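Local coordinates for extracellular sialidase/neuraminidase, putative (Aspergillus fumigatus, PDB 2XZI), which is a sialidase that acts as a KDNase, hydrolysing the glycosidic bonds of terminal deaminated neuraminic acid residues, at residues Leu17-Ala21 with Asn22-Pro26; Gly82-Pro85 with Ser86-Glu89. One frame throughout, in Å; residues are numbered along the deposited sequence.

Contact 1: residues Leu17-Ala21 with Asn22-Pro26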
ATOM      1  N   LEU A  17      14.657  -2.099   1.289  1.00  6.67           N
ATOM      2  CA  LEU A  17      14.475  -2.449  -0.115  1.00  6.20           C
ATOM      3  C   LEU A  17      14.477  -1.226  -1.032  1.00  5.75           C
ATOM      4  O   LEU A  17      14.862  -1.318  -2.212  1.00  6.75           O
ATOM      5  CB  LEU A  17      13.198  -3.283  -0.312  1.00  5.77           C
ATOM      6  CG  LEU A  17      12.935  -3.803  -1.723  1.00  6.60           C
ATOM      7  CD1 LEU A  17      14.096  -4.701  -2.167  1.00  8.54           C
ATOM      8  CD2 LEU A  17      11.594  -4.543  -1.815  1.00  8.83           C
ATOM      9  N   PHE A  18      14.016  -0.093  -0.519  1.00  5.34           N
ATOM     10  CA  PHE A  18      14.085   1.161  -1.268  1.00  5.58           C
ATOM     11  C   PHE A  18      14.928   2.110  -0.434  1.00  5.90           C
ATOM     12  O   PHE A  18      14.521   2.542   0.642  1.00  7.34           O
ATOM     13  CB  PHE A  18      12.679   1.727  -1.543  1.00  6.14           C
ATOM     14  CG  PHE A  18      11.841   0.863  -2.455  1.00  6.15           C
ATOM     15  CD1 PHE A  18      11.075  -0.179  -1.946  1.00  5.21           C
ATOM     16  CD2 PHE A  18      11.805   1.100  -3.823  1.00  6.42           C
ATOM     17  CE1 PHE A  18      10.297  -0.962  -2.781  1.00  5.08           C
ATOM     18  CE2 PHE A  18      11.033   0.319  -4.686  1.00  5.73           C
ATOM     19  CZ  PHE A  18      10.265  -0.717  -4.170  1.00  6.41           C
ATOM     20  N   ARG A  19      16.141   2.362  -0.930  1.00  7.29           N
ATOM     21  CA  ARG A  19      17.198   3.052  -0.202  1.00  7.83           C
ATOM     22  C   ARG A  19      17.257   4.506  -0.639  1.00  6.92           C
ATOM     23  O   ARG A  19      17.545   4.799  -1.800  1.00  7.96           O
ATOM     24  CB  ARG A  19      18.533   2.357  -0.479  1.00  8.84           C
ATOM     25  CG  ARG A  19      18.548   0.897  -0.007  1.00  9.69           C
ATOM     26  CD  ARG A  19      19.856   0.177  -0.361  1.00 12.05           C
ATOM     27  NE  ARG A  19      20.976   0.697   0.430  1.00 15.06           N
ATOM     28  CZ  ARG A  19      21.349   0.249   1.627  1.00 16.91           C
ATOM     29  NH1 ARG A  19      20.708  -0.768   2.202  1.00 15.63           N
ATOM     30  NH2 ARG A  19      22.363   0.828   2.263  1.00 16.98           N
ATOM     31  N   SER A  20      16.985   5.395   0.308  1.00  7.01           N
ATOM     32  CA  SER A  20      16.941   6.843   0.049  1.00  7.76           C
ATOM     33  C   SER A  20      18.319   7.419  -0.313  1.00  8.20           C
ATOM     34  O   SER A  20      19.355   6.766  -0.107  1.00  8.61           O
ATOM     35  CB  SER A  20      16.333   7.575   1.256  1.00  7.89           C
ATOM     36  OG  SER A  20      16.805   7.028   2.478  1.00  9.26           O
ATOM     37  N   ALA A  21      18.324   8.639  -0.843  1.00  9.25           N
ATOM     38  CA  ALA A  21      19.549   9.249  -1.391  1.00  9.42           C
ATOM     39  C   ALA A  21      20.711   9.402  -0.389  1.00 10.08           C
ATOM     40  O   ALA A  21      21.868   9.506  -0.800  1.00  9.90           O
ATOM     41  CB  ALA A  21      19.222  10.589  -2.068  1.00  9.52           C
ATOM     42  N   ASN A  22      20.406   9.415   0.907  1.00 10.34           N
ATOM     43  CA  ASN A  22      21.406   9.562   1.979  1.00 11.30           C
ATOM     44  C   ASN A  22      22.129   8.268   2.338  1.00 11.72           C
ATOM     45  O   ASN A  22      23.146   8.288   3.064  1.00 12.80           O
ATOM     46  CB  ASN A  22      20.750  10.111   3.246  1.00 11.32           C
ATOM     47  CG  ASN A  22      19.668   9.182   3.799  1.00 10.68           C
ATOM     48  OD1 ASN A  22      18.879   8.617   3.034  1.00 12.27           O
ATOM     49  ND2 ASN A  22      19.630   9.023   5.114  1.00 11.25           N
ATOM     50  N   MET A  23      21.592   7.138   1.885  1.00 11.69           N
ATOM     51  CA  MET A  23      22.122   5.829   2.286  1.00 11.33           C
ATOM     52  C   MET A  23      23.233   5.385   1.345  1.00 12.04           C
ATOM     53  O   MET A  23      23.327   5.876   0.222  1.00 11.71           O
ATOM     54  CB  MET A  23      21.003   4.781   2.281  1.00 11.23           C
ATOM     55  CG  MET A  23      19.942   5.004   3.351  1.00  9.15           C
ATOM     56  SD  MET A  23      18.563   3.842   3.254  1.00  9.65           S
ATOM     57  CE  MET A  23      19.303   2.359   3.933  1.00 11.65           C
ATOM     58  N   ALA A  24      24.086   4.468   1.806  1.00 12.19           N
ATOM     59  CA  ALA A  24      25.031   3.800   0.904  1.00 12.81           C
ATOM     60  C   ALA A  24      24.239   3.036  -0.155  1.00 13.15           C
ATOM     61  O   ALA A  24      23.159   2.518   0.138  1.00 13.32           O
ATOM     62  CB  ALA A  24      25.935   2.856   1.674  1.00 14.06           C
ATOM     63  N   SER A  25      24.770   2.972  -1.370  1.00 13.08           N
ATOM     64  CA  SER A  25      24.076   2.347  -2.499  1.00 13.40           C
ATOM     65  C   SER A  25      22.607   2.783  -2.590  1.00 12.52           C
ATOM     66  O   SER A  25      21.705   1.937  -2.495  1.00 13.05           O
ATOM     67  CB  SER A  25      24.162   0.821  -2.421  1.00 14.01           C
ATOM     68  OG  SER A  25      25.515   0.387  -2.393  1.00 16.56           O
ATOM     69  N   PRO A  26      22.357   4.096  -2.756  1.00 11.50           N
ATOM     70  CA  PRO A  26      20.979   4.569  -2.905  1.00 11.33           C
ATOM     71  C   PRO A  26      20.342   4.006  -4.165  1.00 10.56           C
ATOM     72  O   PRO A  26      21.038   3.734  -5.151  1.00 10.84           O
ATOM     73  CB  PRO A  26      21.148   6.079  -3.033  1.00 11.12           C
ATOM     74  CG  PRO A  26      22.519   6.248  -3.664  1.00 12.41           C
ATOM     75  CD  PRO A  26      23.331   5.190  -2.968  1.00 11.57           C
TER
HETATM   76  O   HOH W   1      24.297   8.179  -0.582  1.00 24.90           O
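R19 reaches over the loop and grips one backbone oxygen side-on: NE meets A24 O at 2.9 Å and NH2 meets the same atom at 2.8 Å. The oxygen lies almost in the guanidinium plane (7° out), and with NE and NH2 both on it, rotating the group would cost both bonds. NE also makes a weak bond to S25 O. A bend at chi3 (69°) turns the guanidinium across the loop.

Van der Waals contact comes from M23, whose chain crosses that of R19 at about a right angle. Its CE lies over the centre of one guanidinium face, 3.7 Å from R19 CZ, while SD rests against S20. P26 CB packs on S20 O and A21 CA.

The other polar links shape the turn itself. M23 N donates to S20 O at 3.0 Å, closing a type I beta turn. S20 OG gives its proton to N22 OD1 at 2.7 Å, approaching within the amide's carbonyl plane. One water donates to both A21 O and M23 O. S20 N is buried with no partner.

The loop leaves strand 12-18, edge strand of a four-stranded beta-propeller blade, where L17 and F18 form a classic beta bulge opposite I370, and heads for strand 37-45; S20 and M23 lean on A369 of strand 368-375.

Contact 2: residues Gly82-Pro85 with Ser86-Glu89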
ATOM      1  N   GLY A  82      12.114 -13.305  -2.444  1.00  6.89           N
ATOM      2  CA  GLY A  82      12.679 -12.050  -1.949  1.00  7.09           C
ATOM      3  C   GLY A  82      13.398 -12.188  -0.625  1.00  7.22           C
ATOM      4  O   GLY A  82      13.457 -11.231   0.147  1.00  6.42           O
ATOM      5  N   ALA A  83      13.995 -13.360  -0.380  1.00  7.22           N
ATOM      6  CA  ALA A  83      14.540 -13.691   0.937  1.00  8.20           C
ATOM      7  C   ALA A  83      15.761 -12.893   1.370  1.00  8.98           C
ATOM      8  O   ALA A  83      15.958 -12.679   2.563  1.00  9.86           O
ATOM      9  CB  ALA A  83      14.824 -15.196   1.032  1.00  8.82           C
ATOM     10  N   SER A  84      16.565 -12.449   0.407  1.00  9.50           N
ATOM     11  CA  SER A  84      17.809 -11.724   0.711  1.00 10.20           C
ATOM     12  C   SER A  84      17.942 -10.553  -0.255  1.00  9.28           C
ATOM     13  O   SER A  84      17.275 -10.535  -1.275  1.00  8.68           O
ATOM     14  CB  SER A  84      19.015 -12.653   0.579  1.00 11.55           C
ATOM     15  OG  SER A  84      19.297 -12.942  -0.774  1.00 15.97           O
ATOM     16  N   PRO A  85      18.790  -9.560   0.054  1.00  8.81           N
ATOM     17  CA  PRO A  85      18.952  -8.439  -0.876  1.00  8.92           C
ATOM     18  C   PRO A  85      19.322  -8.845  -2.315  1.00  9.05           C
ATOM     19  O   PRO A  85      18.829  -8.245  -3.294  1.00  9.50           O
ATOM     20  CB  PRO A  85      20.071  -7.627  -0.221  1.00  8.92           C
ATOM     21  CG  PRO A  85      19.873  -7.874   1.211  1.00  9.14           C
ATOM     22  CD  PRO A  85      19.526  -9.320   1.312  1.00  9.30           C
ATOM     23  N   SER A  86      20.154  -9.878  -2.454  1.00  8.98           N
ATOM     24  CA  SER A  86      20.583 -10.320  -3.779  1.00 10.03           C
ATOM     25  C   SER A  86      19.471 -10.971  -4.605  1.00  9.33           C
ATOM     26  O   SER A  86      19.654 -11.216  -5.794  1.00 10.32           O
ATOM     27  CB  SER A  86      21.787 -11.259  -3.683  1.00  9.92           C
ATOM     28  OG  SER A  86      21.431 -12.436  -2.995  1.00 12.73           O
ATOM     29  N   ASP A  87      18.332 -11.247  -3.978  1.00  8.71           N
ATOM     30  CA  ASP A  87      17.187 -11.833  -4.666  1.00  7.81           C
ATOM     31  C   ASP A  87      16.350 -10.825  -5.458  1.00  6.77           C
ATOM     32  O   ASP A  87      15.423 -11.216  -6.186  1.00  7.29           O
ATOM     33  CB  ASP A  87      16.297 -12.553  -3.649  1.00  7.89           C
ATOM     34  CG  ASP A  87      16.918 -13.828  -3.132  1.00 10.00           C
ATOM     35  OD1 ASP A  87      17.589 -14.524  -3.921  1.00 11.11           O
ATOM     36  OD2 ASP A  87      16.709 -14.150  -1.946  1.00 11.89           O
ATOM     37  N   TRP A  88      16.647  -9.538  -5.286  1.00  7.15           N
ATOM     38  CA  TRP A  88      15.841  -8.462  -5.858  1.00  6.70           C
ATOM     39  C   TRP A  88      16.528  -7.785  -7.033  1.00  7.18           C
ATOM     40  O   TRP A  88      17.736  -7.495  -6.981  1.00  8.07           O
ATOM     41  CB  TRP A  88      15.507  -7.427  -4.785  1.00  6.81           C
ATOM     42  CG  TRP A  88      14.504  -7.914  -3.788  1.00  6.07           C
ATOM     43  CD1 TRP A  88      14.761  -8.541  -2.594  1.00  6.47           C
ATOM     44  CD2 TRP A  88      13.084  -7.798  -3.882  1.00  4.69           C
ATOM     45  NE1 TRP A  88      13.584  -8.826  -1.941  1.00  5.48           N
ATOM     46  CE2 TRP A  88      12.540  -8.374  -2.707  1.00  4.66           C
ATOM     47  CE3 TRP A  88      12.215  -7.246  -4.834  1.00  6.19           C
ATOM     48  CZ2 TRP A  88      11.179  -8.423  -2.466  1.00  5.92           C
ATOM     49  CZ3 TRP A  88      10.854  -7.298  -4.591  1.00  6.84           C
ATOM     50  CH2 TRP A  88      10.350  -7.874  -3.412  1.00  7.31           C
ATOM     51  N   GLU A  89      15.756  -7.518  -8.074  1.00  7.05           N
ATOM     52  CA  GLU A  89      16.245  -6.726  -9.209  1.00  7.16           C
ATOM     53  C   GLU A  89      16.556  -5.273  -8.811  1.00  7.34           C
ATOM     54  O   GLU A  89      16.070  -4.784  -7.790  1.00  7.36           O
ATOM     55  CB  GLU A  89      15.225  -6.737 -10.341  1.00  7.71           C
ATOM     56  CG  GLU A  89      15.061  -8.097 -11.018  1.00  8.10           C
ATOM     57  CD  GLU A  89      13.975  -8.091 -12.083  1.00 11.15           C
ATOM     58  OE1 GLU A  89      13.193  -7.111 -12.141  1.00 11.51           O
ATOM     59  OE2 GLU A  89      13.888  -9.075 -12.849  1.00 13.57           O
TER
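The W88 indole takes G82 O at its NE1 edge, with G82 CA reaching NE1 from one side of the ring plane at 3.3 Å; L17 CD1 lies over the opposite face. The ring belongs to the loop joining strand 68-74 to strand 92-93 in one blade of the six-bladed sialidase beta-propeller. S84 O and P85 O also sit near its edge. The NE1 to G82 O bond is 3.2 Å long, and the oxygen is 22° out of the ring plane. W372, edge-to-face with W88, donates its own NE1-H to the same oxygen, so G82 O accepts from two indoles.

The second flat group is the D87 carboxylate. OD2 takes S84 N at 2.9 Å on its anti side, the donor standing 28° out of the carboxylate plane, and CG stands beside the backbone N (chi1 -72°), which points the carboxylate back toward S84.

The chain from P85 to D87 makes a 3-10 turn. Two successive bonds wind it: D87 N to S84 O at 3.0 Å, then W88 N to P85 O at 3.2 Å. G82 takes a positive phi, with its CA close against the indole. N80 ties the two ends together, accepting from G82 N and donating to D87 O.

S84 OG lies 3.1 Å from S86 OG in a hydrogen bond whose direction is not settled.

Overall arrangement
Both contacts are local loops, about 20 Å from the centre of the chain and 15 Å apart between their own centres. They meet at the seam between the blade of strands 12-18 and 368-375 and the next one, 37-45 through 92-93, where the leucine that opens contact 1 packs on the tryptophan of contact 2; W372 reaches across the same seam. Each is partly buried. Contact 1 turns S20 and M23 inward and leaves A21, A24 and S25 exposed; a guanidinium bound mainly to one backbone carbonyl holds it, together with a beta turn and a serine-asparagine bond. Contact 2 buries G82 and W88, exposes P85 and S86, and relies on a 3-10 turn, a carboxylate and an indole N-H.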